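Local atomic coordinates of fructose-1,6-bisphosphatase/inositol-1-monophosphatase (Thermotoga maritima, PDB entry 2P3N), a protein that hydrolyses inositol monophosphates and fructose 1,6-bisphosphate as a magnesium-dependent, homotetrameric phosphatase of the inositol monophosphatase superfamily. Residues Ala182-Gly187 against Ile207-Ala212; Arg188-Val193 against Phe233-Ile238. All coordinates share one frame; numbering follows the deposited sequence.

Contact 1. Residues Ala182-Gly187 against Ile207-Ala212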
loop_
_atom_site.group_PDB
_atom_site.type_symbol
_atom_site.label_atom_id
_atom_site.label_comp_id
_atom_site.label_asym_id
_atom_site.label_seq_id
_atom_site.Cartn_x
_atom_site.Cartn_y
_atom_site.Cartn_z
ATOM N N ALA A 182 18.527 -0.621 -9.299
ATOM C CA ALA A 182 18.280 -0.325 -7.884
ATOM C C ALA A 182 17.991 -1.587 -7.081
ATOM O O ALA A 182 18.304 -1.660 -5.893
ATOM C CB ALA A 182 17.122 0.646 -7.751
ATOM N N TYR A 183 17.391 -2.577 -7.728
ATOM C CA TYR A 183 17.089 -3.818 -7.051
ATOM C C TYR A 183 18.362 -4.545 -6.639
ATOM O O TYR A 183 18.363 -5.267 -5.645
ATOM C CB TYR A 183 16.229 -4.714 -7.945
ATOM C CG TYR A 183 14.739 -4.511 -7.758
ATOM C CD1 TYR A 183 14.246 -3.466 -6.961
ATOM C CD2 TYR A 183 13.820 -5.344 -8.387
ATOM C CE1 TYR A 183 12.867 -3.257 -6.799
ATOM C CE2 TYR A 183 12.447 -5.149 -8.235
ATOM C CZ TYR A 183 11.976 -4.104 -7.443
ATOM O OH TYR A 183 10.619 -3.898 -7.314
ATOM N N VAL A 184 19.446 -4.365 -7.390
ATOM C CA VAL A 184 20.693 -5.030 -7.025
ATOM C C VAL A 184 21.236 -4.322 -5.792
ATOM O O VAL A 184 21.793 -4.949 -4.891
ATOM C CB VAL A 184 21.773 -4.983 -8.164
ATOM C CG1 VAL A 184 21.131 -5.210 -9.527
ATOM C CG2 VAL A 184 22.538 -3.678 -8.122
ATOM N N GLY A 185 21.060 -3.007 -5.757
ATOM C CA GLY A 185 21.532 -2.239 -4.623
ATOM C C GLY A 185 20.790 -2.627 -3.359
ATOM O O GLY A 185 21.331 -2.506 -2.268
ATOM N N ALA A 186 19.550 -3.099 -3.508
ATOM C CA ALA A 186 18.717 -3.499 -2.370
ATOM C C ALA A 186 18.842 -4.983 -2.062
ATOM O O ALA A 186 18.140 -5.493 -1.200
ATOM C CB ALA A 186 17.255 -3.157 -2.641
ATOM N N GLY A 187 19.729 -5.670 -2.776
ATOM C CA GLY A 187 19.933 -7.094 -2.554
ATOM C C GLY A 187 18.894 -8.024 -3.172
ATOM O O GLY A 187 19.001 -9.247 -3.073
ATOM N N ILE A 207 24.654 5.282 -8.824
ATOM C CA ILE A 207 25.125 5.664 -7.501
ATOM C C ILE A 207 24.468 4.820 -6.416
ATOM O O ILE A 207 25.047 4.599 -5.354
ATOM C CB ILE A 207 24.871 7.173 -7.215
ATOM C CG1 ILE A 207 25.462 7.542 -5.848
ATOM C CG2 ILE A 207 23.383 7.490 -7.271
ATOM C CD1 ILE A 207 25.555 9.035 -5.578
ATOM N N ILE A 208 23.262 4.337 -6.692
ATOM C CA ILE A 208 22.532 3.513 -5.736
ATOM C C ILE A 208 23.178 2.143 -5.568
ATOM O O ILE A 208 23.185 1.592 -4.468
ATOM C CB ILE A 208 21.060 3.329 -6.161
ATOM C CG1 ILE A 208 20.305 4.644 -5.973
ATOM C CG2 ILE A 208 20.413 2.212 -5.352
ATOM C CD1 ILE A 208 18.955 4.670 -6.643
ATOM N N VAL A 209 23.717 1.590 -6.650
ATOM C CA VAL A 209 24.371 0.289 -6.577
ATOM C C VAL A 209 25.725 0.386 -5.871
ATOM O O VAL A 209 26.050 -0.430 -5.024
ATOM C CB VAL A 209 24.594 -0.309 -7.970
ATOM C CG1 VAL A 209 25.308 -1.638 -7.843
ATOM C CG2 VAL A 209 23.267 -0.493 -8.675
ATOM N N LYS A 210 26.506 1.396 -6.219
ATOM C CA LYS A 210 27.816 1.580 -5.619
ATOM C C LYS A 210 27.735 2.016 -4.158
ATOM O O LYS A 210 28.534 1.565 -3.335
ATOM C CB LYS A 210 28.629 2.584 -6.444
ATOM C CG LYS A 210 28.783 2.170 -7.909
ATOM C CD LYS A 210 29.827 2.989 -8.660
ATOM C CE LYS A 210 29.428 4.449 -8.799
ATOM N NZ LYS A 210 30.412 5.210 -9.625
ATOM N N GLU A 211 26.784 2.889 -3.828
ATOM C CA GLU A 211 26.623 3.335 -2.442
ATOM C C GLU A 211 26.115 2.179 -1.584
ATOM O O GLU A 211 26.227 2.197 -0.362
ATOM C CB GLU A 211 25.651 4.508 -2.356
ATOM C CG GLU A 211 26.290 5.837 -2.670
ATOM C CD GLU A 211 27.290 6.267 -1.610
ATOM O OE1 GLU A 211 28.397 6.702 -1.984
ATOM O OE2 GLU A 211 26.971 6.184 -0.406
ATOM N N ALA A 212 25.550 1.175 -2.245
ATOM C CA ALA A 212 25.048 -0.019 -1.572
ATOM C C ALA A 212 26.134 -1.081 -1.651
ATOM O O ALA A 212 25.841 -2.276 -1.550
ATOM C CB ALA A 212 23.785 -0.529 -2.250
#
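The C-terminal turns of helices 177-185 and 199-211 lie backbone to backbone at Gly185 and Val209, whose CA atoms are 4.3 Å apart, with no hydrogen bond passing between the two segments. Having no side chain, Gly185 brings its CA directly against the backbone of the partner helix, beside Ile208 O. One turn further along, the methyl of Ala212 lies against the carbonyl of Gly185, Ala212 CB to Gly185 O 3.2 Å. The main side-chain contact joins two valines that cross obliquely. Val184 has CG1 anti to its carbonyl carbon (chi1 -40°), which puts CG2 in the crowded position between the backbone N and the carbonyl carbon, and this one methyl meets both methyls of Val209. Val184 CG2 lies 3.3 Å from Val209 CG2 and 3.5 Å from Val209 CG1, tighter than ordinary van der Waals contact. On the flank facing strand 118-123 the packing is looser, Ile208 CG2 standing 4.4 Å from Ala182 CB. Beyond Gly185 the first helix closes in a Schellman motif, with Gly187 at positive phi. The helix pair is sandwiched between two sheets: Ala182 packs on Leu120 and Ile208 on Ala122, both of strand 118-123, while Val184 and Val209 both pack on Phe233 of strand 230-234.

Contact 2. Residues Arg188-Val193 against Phe233-Ile238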
loop_
_atom_site.group_PDB
_atom_site.type_symbol
_atom_site.label_atom_id
_atom_site.label_comp_id
_atom_site.label_asym_id
_atom_site.label_seq_id
_atom_site.Cartn_x
_atom_site.Cartn_y
_atom_site.Cartn_z
ATOM N N ARG A 188 17.887 -7.455 -3.821
ATOM C CA ARG A 188 16.848 -8.265 -4.426
ATOM C C ARG A 188 17.360 -9.116 -5.580
ATOM O O ARG A 188 16.932 -10.259 -5.740
ATOM C CB ARG A 188 15.699 -7.369 -4.875
ATOM C CG ARG A 188 15.107 -6.574 -3.724
ATOM C CD ARG A 188 13.769 -5.995 -4.082
ATOM N NE ARG A 188 13.129 -5.424 -2.911
ATOM C CZ ARG A 188 11.904 -4.920 -2.912
ATOM N NH1 ARG A 188 11.194 -4.917 -4.034
ATOM N NH2 ARG A 188 11.390 -4.431 -1.791
ATOM N N VAL A 189 18.247 -8.559 -6.403
ATOM C CA VAL A 189 18.837 -9.319 -7.506
ATOM C C VAL A 189 20.325 -9.306 -7.312
ATOM O O VAL A 189 20.845 -8.505 -6.530
ATOM C CB VAL A 189 18.547 -8.745 -8.909
ATOM C CG1 VAL A 189 17.167 -9.178 -9.361
ATOM C CG2 VAL A 189 18.706 -7.232 -8.910
ATOM N N ASP A 190 21.017 -10.180 -8.036
ATOM C CA ASP A 190 22.459 -10.290 -7.894
ATOM C C ASP A 190 23.254 -9.489 -8.908
ATOM O O ASP A 190 24.356 -9.031 -8.618
ATOM C CB ASP A 190 22.838 -11.771 -7.910
ATOM C CG ASP A 190 22.216 -12.531 -6.738
ATOM O OD1 ASP A 190 22.541 -12.202 -5.574
ATOM O OD2 ASP A 190 21.392 -13.443 -6.973
ATOM N N PHE A 191 22.687 -9.306 -10.092
ATOM C CA PHE A 191 23.356 -8.525 -11.118
ATOM C C PHE A 191 22.390 -8.130 -12.221
ATOM O O PHE A 191 21.402 -8.827 -12.480
ATOM C CB PHE A 191 24.553 -9.296 -11.689
ATOM C CG PHE A 191 24.199 -10.638 -12.267
ATOM C CD1 PHE A 191 23.581 -10.738 -13.509
ATOM C CD2 PHE A 191 24.477 -11.806 -11.562
ATOM C CE1 PHE A 191 23.239 -11.988 -14.044
ATOM C CE2 PHE A 191 24.140 -13.065 -12.083
ATOM C CZ PHE A 191 23.521 -13.156 -13.326
ATOM N N PHE A 192 22.679 -6.994 -12.852
ATOM C CA PHE A 192 21.854 -6.459 -13.929
ATOM C C PHE A 192 22.762 -5.955 -15.051
ATOM O O PHE A 192 23.747 -5.250 -14.800
ATOM C CB PHE A 192 20.964 -5.323 -13.383
ATOM C CG PHE A 192 20.096 -4.653 -14.428
ATOM C CD1 PHE A 192 19.261 -5.401 -15.255
ATOM C CD2 PHE A 192 20.123 -3.269 -14.587
ATOM C CE1 PHE A 192 18.466 -4.775 -16.227
ATOM C CE2 PHE A 192 19.336 -2.640 -15.551
ATOM C CZ PHE A 192 18.508 -3.393 -16.371
ATOM N N VAL A 193 22.424 -6.328 -16.284
ATOM C CA VAL A 193 23.200 -5.942 -17.459
ATOM C C VAL A 193 22.340 -5.302 -18.552
ATOM O O VAL A 193 21.301 -5.851 -18.933
ATOM C CB VAL A 193 23.927 -7.169 -18.042
ATOM C CG1 VAL A 193 24.909 -7.719 -17.017
ATOM C CG2 VAL A 193 22.921 -8.243 -18.408
ATOM N N PHE A 233 25.685 -4.252 -13.519
ATOM C CA PHE A 233 25.470 -3.972 -12.098
ATOM C C PHE A 233 25.583 -5.294 -11.347
ATOM O O PHE A 233 25.010 -6.306 -11.766
ATOM C CB PHE A 233 24.081 -3.371 -11.852
ATOM C CG PHE A 233 23.837 -2.069 -12.568
ATOM C CD1 PHE A 233 23.435 -2.058 -13.900
ATOM C CD2 PHE A 233 24.002 -0.855 -11.907
ATOM C CE1 PHE A 233 23.199 -0.855 -14.557
ATOM C CE2 PHE A 233 23.771 0.353 -12.559
ATOM C CZ PHE A 233 23.368 0.354 -13.885
ATOM N N SER A 234 26.309 -5.294 -10.235
ATOM C CA SER A 234 26.475 -6.528 -9.485
ATOM C C SER A 234 26.790 -6.285 -8.010
ATOM O O SER A 234 27.103 -5.168 -7.608
ATOM C CB SER A 234 27.601 -7.352 -10.126
ATOM O OG SER A 234 27.411 -8.748 -9.952
ATOM N N ASN A 235 26.695 -7.341 -7.209
ATOM C CA ASN A 235 27.008 -7.258 -5.786
ATOM C C ASN A 235 28.522 -7.189 -5.582
ATOM O O ASN A 235 28.999 -7.105 -4.448
ATOM C CB ASN A 235 26.458 -8.476 -5.037
ATOM C CG ASN A 235 26.781 -9.787 -5.731
ATOM O OD1 ASN A 235 27.767 -9.889 -6.462
ATOM N ND2 ASN A 235 25.955 -10.805 -5.492
ATOM N N GLY A 236 29.269 -7.228 -6.686
ATOM C CA GLY A 236 30.718 -7.182 -6.601
ATOM C C GLY A 236 31.304 -8.502 -6.129
ATOM O O GLY A 236 32.447 -8.549 -5.691
ATOM N N LEU A 237 30.518 -9.573 -6.212
ATOM C CA LEU A 237 30.960 -10.905 -5.797
ATOM C C LEU A 237 31.176 -11.806 -7.009
ATOM O O LEU A 237 32.233 -12.424 -7.147
ATOM C CB LEU A 237 29.930 -11.553 -4.864
ATOM C CG LEU A 237 30.002 -11.206 -3.377
ATOM C CD1 LEU A 237 31.265 -11.793 -2.802
ATOM C CD2 LEU A 237 29.975 -9.698 -3.170
ATOM N N ILE A 238 30.169 -11.878 -7.880
ATOM C CA ILE A 238 30.241 -12.702 -9.086
ATOM C C ILE A 238 30.368 -11.828 -10.328
ATOM O O ILE A 238 30.018 -12.246 -11.438
ATOM C CB ILE A 238 28.986 -13.590 -9.243
ATOM C CG1 ILE A 238 27.766 -12.735 -9.612
ATOM C CG2 ILE A 238 28.745 -14.360 -7.970
ATOM C CD1 ILE A 238 27.479 -11.582 -8.668
#
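Phe192 sends CG anti to its backbone N (chi1 178°), and Phe233 turns CG anti to its carbonyl carbon (chi1 -60°), which lays the two rings side by side on one face of the sheet. Their planes are near parallel, 26° apart, but slid so far that the rings barely overlap; Phe192 CD2 touches Phe233 CD1 at 3.6 Å. The edge of the Phe233 ring also meets Phe192 O in its plane, CD1 to O 3.3 Å. Phe233 packs on Ile202 and Val209 of helix 199-211, and Phe192 on Asn180 of helix 177-185. Behind the rings, Phe192 and Phe233 form an antiparallel hydrogen-bonded pair: Phe233 N donates almost straight to Phe192 O (2.5 Å), and Phe192 N donates back to Phe233 O. Strand 191-195 is the middle one of the five-stranded mixed sheet, antiparallel to 230-234 and parallel to 147-150 on its other side. On the opposite face are Phe191 and Ser234, a non-hydrogen-bonded pair. The Phe191 ring crosses Ile238 at about a right angle, CD2 lying 3.9 Å from Ile238 CG1. Just before strand 191-195, where strand 230-234 ends, Asp190 O receives weak bonds from Ser234 OG (3.3 Å) and Asn235 N (3.2 Å). Asn235 OD1 accepts Leu237 N in an Asx turn just ahead of helix 239-253. Asn235 ND2 and Asp190 OD1 both bond to Ser138 OG, and Asp190 OD2 accepts from Val147 N of strand 147-150. Partners on both oxygens thus fix the rotation of the buried carboxylate.

In the fold
The segments of the two contacts alternate along the chain, and the centres of contacts 1 and 2 lie about 9 Å apart: Gly187 of contact 1 leads directly into Arg188 of contact 2, and strand 191-195 precedes helix 199-211. Phe233 and Val189 form the seam, Phe233 CD2 lying 3.3 Å from Val209 CG2 and Val189 CG2 3.2 Å from Val184 CG1. The helix pair forms the layer between the two sheets, as in the alpha-beta-alpha-beta-alpha sandwich of the inositol monophosphatase superfamily. Phe192 comes nearest to the active site, its side chain about 4 Å from that of Ala177, a probable substrate-binding residue, and about 13 Å from the bound magnesium. Both contacts also touch a second subunit, through Tyr183, Arg188 and Asp190.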